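Omega transaminase (Pseudomonas sp., PDB 5LHA) probably transfers amino groups between amines or beta-alanine and keto acids such as pyruvate, using a pyridoxal phosphate cofactor that is bound here in its aminated form. Local coordinates at residues 149-154 and 223-228; 192-197 and 399-404; 362-367 and 441-446; 390-395 and 428-433. One frame throughout, in Å; residues are numbered along the deposited sequence.

Overall arrangement
From the N terminus, the chain first opens contact 1 at strand 149-153, in the large sheet of the fold type I domain. Contact 2 opens in the loop at 192-197 before strand 225-230 closes contact 1, so those two cross. Helix 353-368 then opens contact 3, and strand 387-393 opens contact 4. Residues 399-404 come back to the loop, closing contact 2 across both of these. Strand 429-432 closes contact 4, which is nested inside contact 3, and helix 440-457 closes contact 3. Contact 4 pairs strands of the second sheet; contact 3 packs helix 440-457, which covers that sheet, on helix 353-368; contact 2 brings the loop after strand 184-187 to contact 4, where Arg194 meets Asp391.

Contact 1. Residues 149-154 and 223-228; sequences RFLSLR and QTIAAL
Arg149 and Thr224 start a parallel strand pairing inside the seven-stranded sheet of the PLP fold type I domain, where strand 149-153 lies between 225-230 and 184-187. Arg149 N bonds to Thr224 O at 2.7 Å. One step on, the register slips at a beta bulge: Arg149 O takes Ala226 N at 2.6 Å and, weakly, Ala227 N. Regular pairing resumes with Leu151 N on Ala227 O at 3.0 Å.

The Arg149 side chain runs beside that of Thr224 in the same direction, extended from CG to NE. Its guanidinium brings NH1 to 2.8 Å from Thr224 OG1, while Thr224 CG2 lies over one face near the rim. OG1 bonds to Gly221 O and Leu220 O, and NH1 weakly to Leu220 O, where helix 202-220 ends and the chain turns into the strand. An alanine at Arg149 would probably leave Thr224 CG2 without its flat neighbour and Leu220 O without the NH1 donor, though the backbone bonds could stay.

On the same face Leu151 packs on Ile225 and Leu228. On the other, the Phe150 ring leans obliquely over the bulge, with CE1 3.8 Å from Ala226 CB.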
loop_
_atom_site.group_PDB
_atom_site.type_symbol
_atom_site.label_atom_id
_atom_site.label_comp_id
_atom_site.label_asym_id
_atom_site.label_seq_id
_atom_site.Cartn_x
_atom_site.Cartn_y
_atom_site.Cartn_z
ATOM N N ARG A 149 1.240 10.411 5.951
ATOM C CA ARG A 149 0.937 9.440 6.989
ATOM C C ARG A 149 0.001 10.017 8.050
ATOM O O ARG A 149 -0.078 11.230 8.259
ATOM C CB ARG A 149 2.237 8.958 7.618
ATOM C CG ARG A 149 3.127 8.186 6.649
ATOM C CD ARG A 149 4.477 7.979 7.291
ATOM N NE ARG A 149 5.393 7.210 6.457
ATOM C CZ ARG A 149 6.708 7.169 6.641
ATOM N NH1 ARG A 149 7.272 7.900 7.596
ATOM N NH2 ARG A 149 7.467 6.429 5.843
ATOM N N PHE A 150 -0.693 9.118 8.750
ATOM C CA PHE A 150 -1.646 9.488 9.789
ATOM C C PHE A 150 -1.291 8.769 11.085
ATOM O O PHE A 150 -0.899 7.601 11.064
ATOM C CB PHE A 150 -3.099 9.127 9.396
ATOM C CG PHE A 150 -3.612 9.818 8.145
ATOM C CD1 PHE A 150 -3.675 11.193 8.063
ATOM C CD2 PHE A 150 -4.090 9.073 7.074
ATOM C CE1 PHE A 150 -4.170 11.818 6.915
ATOM C CE2 PHE A 150 -4.586 9.689 5.936
ATOM C CZ PHE A 150 -4.624 11.067 5.857
ATOM N N LEU A 151 -1.432 9.460 12.214
ATOM C CA LEU A 151 -1.280 8.852 13.528
ATOM C C LEU A 151 -2.634 8.755 14.222
ATOM O O LEU A 151 -3.484 9.634 14.076
ATOM C CB LEU A 151 -0.323 9.664 14.413
ATOM C CG LEU A 151 1.095 9.950 13.902
ATOM C CD1 LEU A 151 1.894 10.816 14.886
ATOM C CD2 LEU A 151 1.857 8.671 13.593
ATOM N N SER A 152 -2.814 7.699 15.013
ATOM C CA SER A 152 -4.005 7.572 15.844
ATOM C C SER A 152 -3.634 6.733 17.060
ATOM O O SER A 152 -2.502 6.248 17.185
ATOM C CB SER A 152 -5.202 6.986 15.067
ATOM O OG SER A 152 -5.013 5.630 14.676
ATOM N N LEU A 153 -4.599 6.586 17.965
ATOM C CA LEU A 153 -4.398 5.995 19.276
ATOM C C LEU A 153 -5.035 4.616 19.350
ATOM O O LEU A 153 -6.039 4.336 18.688
ATOM C CB LEU A 153 -5.000 6.885 20.371
ATOM C CG LEU A 153 -4.557 8.354 20.405
ATOM C CD1 LEU A 153 -5.254 9.107 21.534
ATOM C CD2 LEU A 153 -3.056 8.429 20.570
ATOM N N ARG A 154 -4.442 3.762 20.177
ATOM C CA ARG A 154 -5.048 2.480 20.482
ATOM C C ARG A 154 -6.433 2.690 21.067
ATOM O O ARG A 154 -6.691 3.678 21.762
ATOM C CB ARG A 154 -4.179 1.701 21.463
ATOM C CG ARG A 154 -3.088 0.895 20.795
ATOM C CD ARG A 154 -2.236 0.170 21.821
ATOM N NE ARG A 154 -1.732 -1.098 21.309
ATOM C CZ ARG A 154 -0.575 -1.241 20.675
ATOM N NH1 ARG A 154 0.206 -0.189 20.470
ATOM N NH2 ARG A 154 -0.204 -2.444 20.247
ATOM N N GLN A 223 8.216 15.241 8.239
ATOM C CA GLN A 223 7.854 15.664 6.894
ATOM C C GLN A 223 6.984 14.660 6.143
ATOM O O GLN A 223 6.522 14.979 5.044
ATOM C CB GLN A 223 9.116 15.972 6.085
ATOM C CG GLN A 223 10.013 14.774 5.791
ATOM C CD GLN A 223 10.961 14.418 6.933
ATOM O OE1 GLN A 223 10.860 14.956 8.035
ATOM N NE2 GLN A 223 11.876 13.489 6.671
ATOM N N THR A 224 6.749 13.466 6.681
ATOM C CA THR A 224 5.865 12.501 6.032
ATOM C C THR A 224 4.479 12.405 6.668
ATOM O O THR A 224 3.636 11.654 6.169
ATOM C CB THR A 224 6.514 11.110 6.021
ATOM O OG1 THR A 224 6.662 10.631 7.367
ATOM C CG2 THR A 224 7.865 11.162 5.347
ATOM N N ILE A 225 4.204 13.164 7.722
ATOM C CA ILE A 225 3.021 12.956 8.553
ATOM C C ILE A 225 2.011 14.070 8.289
ATOM O O ILE A 225 2.317 15.258 8.460
ATOM C CB ILE A 225 3.400 12.874 10.038
ATOM C CG1 ILE A 225 4.451 11.773 10.238
ATOM C CG2 ILE A 225 2.170 12.584 10.881
ATOM C CD1 ILE A 225 5.048 11.725 11.620
ATOM N N ALA A 226 0.804 13.681 7.871
ATOM C CA ALA A 226 -0.239 14.651 7.539
ATOM C C ALA A 226 -1.021 15.091 8.772
ATOM O O ALA A 226 -1.221 16.292 8.987
ATOM C CB ALA A 226 -1.189 14.069 6.490
ATOM N N ALA A 227 -1.466 14.144 9.598
ATOM C CA ALA A 227 -2.316 14.520 10.717
ATOM C C ALA A 227 -2.285 13.450 11.797
ATOM O O ALA A 227 -1.913 12.297 11.556
ATOM C CB ALA A 227 -3.750 14.777 10.257
ATOM N N LEU A 228 -2.643 13.877 13.006
ATOM C CA LEU A 228 -2.932 13.005 14.135
ATOM C C LEU A 228 -4.407 13.148 14.488
ATOM O O LEU A 228 -4.903 14.269 14.640
ATOM C CB LEU A 228 -2.057 13.368 15.341
ATOM C CG LEU A 228 -2.107 12.562 16.644
ATOM C CD1 LEU A 228 -0.767 12.679 17.355
ATOM C CD2 LEU A 228 -3.211 13.025 17.571
#

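Contact 2. Residues 192-197 and 399-404; sequences LYRNPW and RQPLDP
Arg399 O is gripped by two nitrogens of one guanidinium: Arg194 NE reaches it at 2.6 Å, and Arg194 NH2 adds a weak bond at 2.7 Å. NE comes in nearly along the C=O axis, and the oxygen sits at the guanidinium edge, somewhat tilted from its plane. The extended Arg194 chain carries NE to that carbonyl, and NH2 then lies 3.7 Å from Pro401 CB. The third nitrogen, NH1, forms a salt bridge to Asp391 on strand 387-393, so one group ties both a carbonyl and a carboxylate.

In return, Arg399 comes back to the loop at 192-197. Its chain bends at chi2 (113°), and NH1 makes a weak 2.6 Å bond to Tyr193 O. On the way its CG rests over one face of the Tyr193 ring, offset toward the rim, in a CH-pi contact 3.9 Å from the ring centroid. Ring and guanidinium planes stand 35° apart. The same tyrosine puts CD2 over one face of the Arg194 guanidinium. An alanine at Tyr193 would probably leave Arg399 CB and CG without the surface they lie on and the Arg194 guanidinium without its CD2 cover, letting the weakly bonded Arg399 side chain turn more freely.

Further along, Trp197 meets Trp197 of the second subunit, so the segment also belongs to the subunit interface. Two arginines, each donating to a carbonyl of the other segment, thus join the loop to the C-terminal part of the chain; Asp391 is likely to offset the charge of Arg194, whereas Arg399 has another arginine, Arg200, close by.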
loop_
_atom_site.group_PDB
_atom_site.type_symbol
_atom_site.label_atom_id
_atom_site.label_comp_id
_atom_site.label_asym_id
_atom_site.label_seq_id
_atom_site.Cartn_x
_atom_site.Cartn_y
_atom_site.Cartn_z
ATOM N N LEU A 192 -5.356 4.746 32.227
ATOM C CA LEU A 192 -4.811 4.441 33.548
ATOM C C LEU A 192 -5.067 2.988 33.945
ATOM O O LEU A 192 -4.210 2.347 34.568
ATOM C CB LEU A 192 -5.425 5.382 34.585
ATOM C CG LEU A 192 -4.995 6.844 34.604
ATOM C CD1 LEU A 192 -6.168 7.715 35.046
ATOM C CD2 LEU A 192 -3.817 7.008 35.542
ATOM N N TYR A 193 -6.220 2.438 33.558
ATOM C CA TYR A 193 -6.572 1.093 33.995
ATOM C C TYR A 193 -5.693 0.034 33.324
ATOM O O TYR A 193 -5.325 -0.959 33.961
ATOM C CB TYR A 193 -8.061 0.830 33.746
ATOM C CG TYR A 193 -8.601 -0.311 34.580
ATOM C CD1 TYR A 193 -8.603 -0.238 35.973
ATOM C CD2 TYR A 193 -9.069 -1.476 33.984
ATOM C CE1 TYR A 193 -9.076 -1.288 36.745
ATOM C CE2 TYR A 193 -9.550 -2.530 34.751
ATOM C CZ TYR A 193 -9.548 -2.431 36.130
ATOM O OH TYR A 193 -10.013 -3.481 36.894
ATOM N N ARG A 194 -5.357 0.214 32.042
ATOM C CA ARG A 194 -4.518 -0.734 31.301
ATOM C C ARG A 194 -3.560 0.046 30.411
ATOM O O ARG A 194 -4.008 0.704 29.466
ATOM C CB ARG A 194 -5.355 -1.688 30.444
ATOM C CG ARG A 194 -6.274 -2.633 31.199
ATOM C CD ARG A 194 -6.863 -3.674 30.255
ATOM N NE ARG A 194 -7.828 -4.547 30.922
ATOM C CZ ARG A 194 -9.106 -4.244 31.130
ATOM N NH1 ARG A 194 -9.604 -3.080 30.719
ATOM N NH2 ARG A 194 -9.892 -5.115 31.750
ATOM N N ASN A 195 -2.257 -0.042 30.677
ATOM C CA ASN A 195 -1.257 0.614 29.840
ATOM C C ASN A 195 0.056 -0.147 29.957
ATOM O O ASN A 195 0.266 -0.883 30.925
ATOM C CB ASN A 195 -1.087 2.101 30.208
ATOM C CG ASN A 195 -0.678 2.322 31.653
ATOM O OD1 ASN A 195 0.499 2.251 31.997
ATOM N ND2 ASN A 195 -1.658 2.602 32.506
ATOM N N PRO A 196 0.948 -0.013 28.966
ATOM C CA PRO A 196 2.208 -0.785 28.979
ATOM C C PRO A 196 3.110 -0.569 30.189
ATOM O O PRO A 196 3.979 -1.412 30.438
ATOM C CB PRO A 196 2.915 -0.309 27.700
ATOM C CG PRO A 196 1.828 0.121 26.812
ATOM C CD PRO A 196 0.728 0.662 27.676
ATOM N N TRP A 197 2.970 0.527 30.925
ATOM C CA TRP A 197 3.844 0.815 32.053
ATOM C C TRP A 197 3.232 0.438 33.391
ATOM O O TRP A 197 3.860 0.679 34.427
ATOM C CB TRP A 197 4.225 2.298 32.052
ATOM C CG TRP A 197 4.824 2.702 30.745
ATOM C CD1 TRP A 197 6.142 2.647 30.392
ATOM C CD2 TRP A 197 4.117 3.161 29.587
ATOM N NE1 TRP A 197 6.301 3.069 29.093
ATOM C CE2 TRP A 197 5.073 3.393 28.578
ATOM C CE3 TRP A 197 2.769 3.412 29.312
ATOM C CZ2 TRP A 197 4.724 3.866 27.313
ATOM C CZ3 TRP A 197 2.425 3.882 28.055
ATOM C CH2 TRP A 197 3.398 4.102 27.073
ATOM N N ARG A 399 -6.242 -7.071 36.009
ATOM C CA ARG A 399 -7.189 -6.328 35.175
ATOM C C ARG A 399 -7.475 -7.012 33.837
ATOM O O ARG A 399 -7.794 -6.346 32.851
ATOM C CB ARG A 399 -6.702 -4.892 34.943
ATOM C CG ARG A 399 -6.486 -4.124 36.232
ATOM C CD ARG A 399 -5.027 -3.797 36.476
ATOM N NE ARG A 399 -4.866 -2.920 37.632
ATOM C CZ ARG A 399 -5.072 -1.605 37.630
ATOM N NH1 ARG A 399 -5.437 -0.975 36.521
ATOM N NH2 ARG A 399 -4.898 -0.911 38.749
ATOM N N GLN A 400 -7.355 -8.327 33.764
ATOM C CA GLN A 400 -7.668 -9.003 32.512
ATOM C C GLN A 400 -9.156 -8.886 32.224
ATOM O O GLN A 400 -9.973 -9.211 33.085
ATOM C CB GLN A 400 -7.287 -10.473 32.530
ATOM C CG GLN A 400 -7.496 -11.082 31.163
ATOM C CD GLN A 400 -6.913 -12.450 31.022
ATOM O OE1 GLN A 400 -6.435 -13.036 31.989
ATOM N NE2 GLN A 400 -6.924 -12.967 29.800
ATOM N N PRO A 401 -9.543 -8.424 31.044
ATOM C CA PRO A 401 -10.971 -8.303 30.735
ATOM C C PRO A 401 -11.696 -9.646 30.742
ATOM O O PRO A 401 -11.118 -10.698 30.456
ATOM C CB PRO A 401 -10.966 -7.675 29.340
ATOM C CG PRO A 401 -9.655 -8.068 28.765
ATOM C CD PRO A 401 -8.696 -8.058 29.899
ATOM N N LEU A 402 -12.976 -9.599 31.108
ATOM C CA LEU A 402 -13.877 -10.712 30.843
ATOM C C LEU A 402 -13.867 -11.037 29.356
ATOM O O LEU A 402 -13.758 -10.143 28.512
ATOM C CB LEU A 402 -15.308 -10.357 31.264
ATOM C CG LEU A 402 -15.880 -10.550 32.673
ATOM C CD1 LEU A 402 -17.377 -10.241 32.673
ATOM C CD2 LEU A 402 -15.643 -11.959 33.187
ATOM N N ASP A 403 -13.995 -12.313 29.028
ATOM C CA ASP A 403 -14.148 -12.683 27.627
ATOM C C ASP A 403 -15.615 -12.560 27.240
ATOM O O ASP A 403 -16.462 -13.240 27.835
ATOM C CB ASP A 403 -13.664 -14.099 27.357
ATOM C CG ASP A 403 -13.420 -14.359 25.875
ATOM O OD1 ASP A 403 -14.212 -13.877 25.043
ATOM O OD2 ASP A 403 -12.458 -15.080 25.540
ATOM N N PRO A 404 -15.954 -11.735 26.250
ATOM C CA PRO A 404 -17.365 -11.606 25.853
ATOM C C PRO A 404 -17.957 -12.907 25.355
ATOM O O PRO A 404 -19.175 -13.102 25.461
ATOM C CB PRO A 404 -17.335 -10.538 24.747
ATOM C CG PRO A 404 -15.986 -9.913 24.802
ATOM C CD PRO A 404 -15.058 -10.848 25.493
#

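Contact 3. Residues 362-367 and 441-446; sequences AQLLEQ and DEAGLM
Gln363 is the first residue of helix 362-367 to meet the other helix. It sets out toward helix 441-446, but NE2 comes only as near as 4.5 Å to Ala443 CB, and the group is poorly ordered, so little should rest on it. Within its own helix it makes a weak bond from NE2 to Gln367 OE1, one turn on.

Leu364 carries the contact. Its chi1 of 178° sets CG anti to the backbone N, chi2 of 57° then places CD1 on the partner helix, and CD1 is the branch that touches. That methyl lies 3.3 Å from Ala443 O and 4.2 Å from Ala443 CB, over the small residue where the two backbones come closest, with CA atoms 5.7 Å apart. It also reaches Met446 CB at 4.5 Å, and the side chain continues onto Val447. Last comes Gln367, extended beyond CG, whose NE2 lies 4.1 Å from Gly444 CA, where no side chain intervenes.

The segments run almost the same way, their axes 26° apart and 9.7 Å distant at closest approach. This is helix-on-helix packing in the C-terminal part of the fold. Helix 440-457 is held between helix 353-368 and the second sheet, where Leu445 and Met446 rest on Leu56 and Val421. Chemically the join is apolar at its centre, a leucine methyl on an alanine, with glutamine amides bordering it; its cohesion probably comes from van der Waals packing and the burial of apolar groups, since nothing polar bonds one segment to the other.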
loop_
_atom_site.group_PDB
_atom_site.type_symbol
_atom_site.label_atom_id
_atom_site.label_comp_id
_atom_site.label_asym_id
_atom_site.label_seq_id
_atom_site.Cartn_x
_atom_site.Cartn_y
_atom_site.Cartn_z
ATOM N N ALA A 362 -21.430 13.460 36.958
ATOM C CA ALA A 362 -20.630 13.319 38.174
ATOM C C ALA A 362 -21.424 12.623 39.273
ATOM O O ALA A 362 -20.941 11.672 39.898
ATOM C CB ALA A 362 -20.146 14.694 38.645
ATOM N N GLN A 363 -22.625 13.128 39.558
ATOM C CA GLN A 363 -23.526 12.471 40.498
ATOM C C GLN A 363 -23.682 10.991 40.163
ATOM O O GLN A 363 -23.523 10.125 41.031
ATOM C CB GLN A 363 -24.873 13.209 40.499
ATOM C CG GLN A 363 -25.998 12.580 41.327
ATOM C CD GLN A 363 -27.372 13.196 41.028
ATOM O OE1 GLN A 363 -27.468 14.364 40.631
ATOM N NE2 GLN A 363 -28.435 12.412 41.223
ATOM N N LEU A 364 -23.955 10.679 38.893
ATOM C CA LEU A 364 -24.148 9.285 38.506
ATOM C C LEU A 364 -22.876 8.473 38.723
ATOM O O LEU A 364 -22.927 7.368 39.280
ATOM C CB LEU A 364 -24.595 9.209 37.043
ATOM C CG LEU A 364 -24.812 7.838 36.397
ATOM C CD1 LEU A 364 -25.837 7.017 37.177
ATOM C CD2 LEU A 364 -25.225 7.968 34.940
ATOM N N LEU A 365 -21.722 9.016 38.311
ATOM C CA LEU A 365 -20.445 8.320 38.490
ATOM C C LEU A 365 -20.162 8.061 39.965
ATOM O O LEU A 365 -19.726 6.967 40.341
ATOM C CB LEU A 365 -19.313 9.140 37.861
ATOM C CG LEU A 365 -17.878 8.583 37.879
ATOM C CD1 LEU A 365 -17.746 7.371 36.976
ATOM C CD2 LEU A 365 -16.861 9.648 37.487
ATOM N N GLU A 366 -20.424 9.059 40.810
ATOM C CA GLU A 366 -20.269 8.909 42.253
ATOM C C GLU A 366 -21.084 7.736 42.777
ATOM O O GLU A 366 -20.593 6.925 43.569
ATOM C CB GLU A 366 -20.719 10.202 42.940
ATOM C CG GLU A 366 -20.962 10.103 44.445
ATOM C CD GLU A 366 -21.640 11.358 45.018
ATOM O OE1 GLU A 366 -21.791 12.354 44.269
ATOM O OE2 GLU A 366 -22.043 11.340 46.207
ATOM N N GLN A 367 -22.342 7.637 42.347
ATOM C CA GLN A 367 -23.240 6.601 42.838
ATOM C C GLN A 367 -22.845 5.202 42.376
ATOM O O GLN A 367 -23.291 4.217 42.976
ATOM C CB GLN A 367 -24.666 6.919 42.387
ATOM C CG GLN A 367 -25.254 8.154 43.035
ATOM C CD GLN A 367 -26.685 8.403 42.605
ATOM O OE1 GLN A 367 -27.010 9.478 42.098
ATOM N NE2 GLN A 367 -27.548 7.406 42.794
ATOM N N ASP A 441 -33.260 12.086 39.139
ATOM C CA ASP A 441 -34.168 10.957 39.293
ATOM C C ASP A 441 -33.818 9.817 38.344
ATOM O O ASP A 441 -33.658 8.666 38.766
ATOM C CB ASP A 441 -35.605 11.446 39.069
ATOM C CG ASP A 441 -36.503 10.384 38.480
ATOM O OD1 ASP A 441 -36.880 9.453 39.225
ATOM O OD2 ASP A 441 -36.843 10.492 37.276
ATOM N N GLU A 442 -33.689 10.118 37.051
ATOM C CA GLU A 442 -33.374 9.063 36.097
ATOM C C GLU A 442 -31.986 8.491 36.344
ATOM O O GLU A 442 -31.775 7.284 36.180
ATOM C CB GLU A 442 -33.491 9.589 34.670
ATOM C CG GLU A 442 -34.881 10.006 34.262
ATOM C CD GLU A 442 -34.884 10.816 32.982
ATOM O OE1 GLU A 442 -33.869 11.483 32.698
ATOM O OE2 GLU A 442 -35.900 10.792 32.258
ATOM N N ALA A 443 -31.033 9.330 36.768
ATOM C CA ALA A 443 -29.698 8.824 37.092
ATOM C C ALA A 443 -29.752 7.799 38.220
ATOM O O ALA A 443 -29.017 6.804 38.200
ATOM C CB ALA A 443 -28.763 9.982 37.454
ATOM N N GLY A 444 -30.599 8.039 39.225
ATOM C CA GLY A 444 -30.807 7.050 40.271
ATOM C C GLY A 444 -31.445 5.771 39.761
ATOM O O GLY A 444 -31.120 4.677 40.227
ATOM N N LEU A 445 -32.401 5.893 38.830
ATOM C CA LEU A 445 -33.010 4.704 38.236
ATOM C C LEU A 445 -31.967 3.827 37.558
ATOM O O LEU A 445 -32.033 2.594 37.639
ATOM C CB LEU A 445 -34.096 5.109 37.237
ATOM C CG LEU A 445 -34.611 4.003 36.311
ATOM C CD1 LEU A 445 -35.178 2.823 37.094
ATOM C CD2 LEU A 445 -35.653 4.553 35.348
ATOM N N MET A 446 -30.998 4.446 36.883
ATOM C CA MET A 446 -29.935 3.684 36.237
ATOM C C MET A 446 -29.050 2.987 37.260
ATOM O O MET A 446 -28.622 1.849 37.047
ATOM C CB MET A 446 -29.132 4.611 35.346
ATOM C CG MET A 446 -29.973 5.108 34.203
ATOM S SD MET A 446 -29.001 6.037 33.037
ATOM C CE MET A 446 -28.101 4.717 32.232
#

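Contact 4. Residues 390-395 and 428-433; sequences LDLVSD and NKIILS
Asn428, just ahead of strand 429-432 and nearest to Leu392 of the antiparallel neighbour, is worth following outward. Its chi1 (73°) puts CG between the backbone N and the carbonyl carbon, and chi2 (-63°) then turns the amide so that ND2 faces Leu392 O. CB already lies 3.5 Å from Leu392 O, and CG is 3.4 Å from that oxygen. At the tip, ND2 donates to Leu392 O; the bond is straight, but its modelled length is too short to be taken literally. ND2 also makes a weak bond of 2.6 Å to Asp391 OD1, carboxylate and amide planes standing 60° apart. The other tip atom, OD1, accepts Lys429 NZ at 2.7 Å. Both ends of the amide are thus engaged, which should fix its flip.

The backbone around it pairs regularly. Leu392 N bonds to Asn428 O, and Leu390 and Ile430 form a hydrogen-bonded pair, Leu390 N to Ile430 O at 2.9 Å and the reverse at 3.0 Å. Asp391 and Lys429 are the non-hydrogen-bonded pair beside it, their side chains alongside each other and pointing the same way. Asp391 OD2 has its stronger partners in Arg194 and Arg382, with the Lys429 ammonium farther off. On the other face Leu390 CD1 lies 3.8 Å from Ile430 CB and 3.9 Å from Leu432 CG.

Strand 429-432 has 421-426 on its other side, completing this part of the second sheet. Helix 440-457 packs on the leucine face, with Phe454 on Leu392 and Leu450 on Leu432, while Ile431 meets Trp63 of helix 60-63.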
loop_
_atom_site.group_PDB
_atom_site.type_symbol
_atom_site.label_atom_id
_atom_site.label_comp_id
_atom_site.label_asym_id
_atom_site.label_seq_id
_atom_site.Cartn_x
_atom_site.Cartn_y
_atom_site.Cartn_z
ATOM N N LEU A 390 -18.292 0.687 32.665
ATOM C CA LEU A 390 -17.994 -0.247 33.739
ATOM C C LEU A 390 -17.107 -1.336 33.154
ATOM O O LEU A 390 -17.500 -2.016 32.204
ATOM C CB LEU A 390 -19.282 -0.829 34.326
ATOM C CG LEU A 390 -20.319 0.163 34.877
ATOM C CD1 LEU A 390 -21.336 0.517 33.801
ATOM C CD2 LEU A 390 -21.030 -0.392 36.111
ATOM N N ASP A 391 -15.900 -1.468 33.676
ATOM C CA ASP A 391 -14.924 -2.395 33.113
ATOM C C ASP A 391 -14.951 -3.715 33.890
ATOM O O ASP A 391 -14.498 -3.785 35.039
ATOM C CB ASP A 391 -13.536 -1.762 33.105
ATOM C CG ASP A 391 -12.617 -2.425 32.113
ATOM O OD1 ASP A 391 -12.657 -3.675 32.008
ATOM O OD2 ASP A 391 -11.890 -1.688 31.405
ATOM N N LEU A 392 -15.446 -4.770 33.249
ATOM C CA LEU A 392 -15.591 -6.063 33.897
ATOM C C LEU A 392 -14.343 -6.896 33.625
ATOM O O LEU A 392 -13.892 -7.003 32.480
ATOM C CB LEU A 392 -16.843 -6.794 33.405
ATOM C CG LEU A 392 -18.207 -6.085 33.431
ATOM C CD1 LEU A 392 -19.284 -7.002 32.871
ATOM C CD2 LEU A 392 -18.602 -5.590 34.829
ATOM N N VAL A 393 -13.777 -7.459 34.689
ATOM C CA VAL A 393 -12.547 -8.229 34.626
ATOM C C VAL A 393 -12.786 -9.587 35.264
ATOM O O VAL A 393 -13.707 -9.777 36.063
ATOM C CB VAL A 393 -11.380 -7.511 35.327
ATOM C CG1 VAL A 393 -11.196 -6.133 34.745
ATOM C CG2 VAL A 393 -11.639 -7.433 36.828
ATOM N N SER A 394 -11.939 -10.545 34.889
ATOM C CA SER A 394 -11.926 -11.841 35.553
ATOM C C SER A 394 -11.036 -11.851 36.786
ATOM O O SER A 394 -11.231 -12.696 37.672
ATOM C CB SER A 394 -11.476 -12.932 34.574
ATOM O OG SER A 394 -10.381 -12.495 33.786
ATOM N N ASP A 395 -10.088 -10.917 36.869
ATOM C CA ASP A 395 -9.097 -10.883 37.939
ATOM C C ASP A 395 -8.833 -9.430 38.287
ATOM O O ASP A 395 -8.435 -8.644 37.420
ATOM C CB ASP A 395 -7.798 -11.589 37.516
ATOM C CG ASP A 395 -6.749 -11.629 38.628
ATOM O OD1 ASP A 395 -6.393 -10.565 39.176
ATOM O OD2 ASP A 395 -6.265 -12.737 38.951
ATOM N N ASN A 428 -16.005 -6.356 27.124
ATOM C CA ASN A 428 -16.114 -6.642 28.548
ATOM C C ASN A 428 -16.606 -5.440 29.341
ATOM O O ASN A 428 -16.533 -5.449 30.574
ATOM C CB ASN A 428 -14.766 -7.103 29.098
ATOM C CG ASN A 428 -13.772 -5.969 29.215
ATOM O OD1 ASN A 428 -13.388 -5.358 28.222
ATOM N ND2 ASN A 428 -13.341 -5.690 30.437
ATOM N N LYS A 429 -17.132 -4.423 28.661
ATOM C CA LYS A 429 -17.462 -3.149 29.279
ATOM C C LYS A 429 -18.918 -2.789 29.012
ATOM O O LYS A 429 -19.406 -2.930 27.884
ATOM C CB LYS A 429 -16.552 -2.041 28.731
ATOM C CG LYS A 429 -15.079 -2.433 28.658
ATOM C CD LYS A 429 -14.222 -1.327 28.066
ATOM C CE LYS A 429 -12.772 -1.764 27.955
ATOM N NZ LYS A 429 -12.642 -3.000 27.123
ATOM N N ILE A 430 -19.604 -2.310 30.049
ATOM C CA ILE A 430 -20.965 -1.794 29.921
ATOM C C ILE A 430 -20.877 -0.289 29.712
ATOM O O ILE A 430 -20.293 0.428 30.534
ATOM C CB ILE A 430 -21.821 -2.117 31.157
ATOM C CG1 ILE A 430 -21.739 -3.592 31.555
ATOM C CG2 ILE A 430 -23.272 -1.736 30.898
ATOM C CD1 ILE A 430 -22.570 -4.515 30.687
ATOM N N ILE A 431 -21.449 0.194 28.609
ATOM C CA ILE A 431 -21.449 1.615 28.280
ATOM C C ILE A 431 -22.770 2.233 28.726
ATOM O O ILE A 431 -23.848 1.708 28.420
ATOM C CB ILE A 431 -21.219 1.847 26.774
ATOM C CG1 ILE A 431 -19.882 1.256 26.316
ATOM C CG2 ILE A 431 -21.327 3.323 26.433
ATOM C CD1 ILE A 431 -18.718 1.548 27.227
ATOM N N LEU A 432 -22.678 3.362 29.430
ATOM C CA LEU A 432 -23.807 4.215 29.781
ATOM C C LEU A 432 -23.680 5.507 28.979
ATOM O O LEU A 432 -22.659 6.187 29.074
ATOM C CB LEU A 432 -23.803 4.520 31.280
ATOM C CG LEU A 432 -23.544 3.343 32.226
ATOM C CD1 LEU A 432 -23.651 3.756 33.688
ATOM C CD2 LEU A 432 -24.464 2.174 31.930
ATOM N N SER A 433 -24.701 5.843 28.188
ATOM C CA SER A 433 -24.640 7.085 27.409
ATOM C C SER A 433 -26.033 7.664 27.167
ATOM O O SER A 433 -26.490 7.762 26.018
ATOM C CB SER A 433 -23.910 6.855 26.086
ATOM O OG SER A 433 -24.628 5.981 25.240
#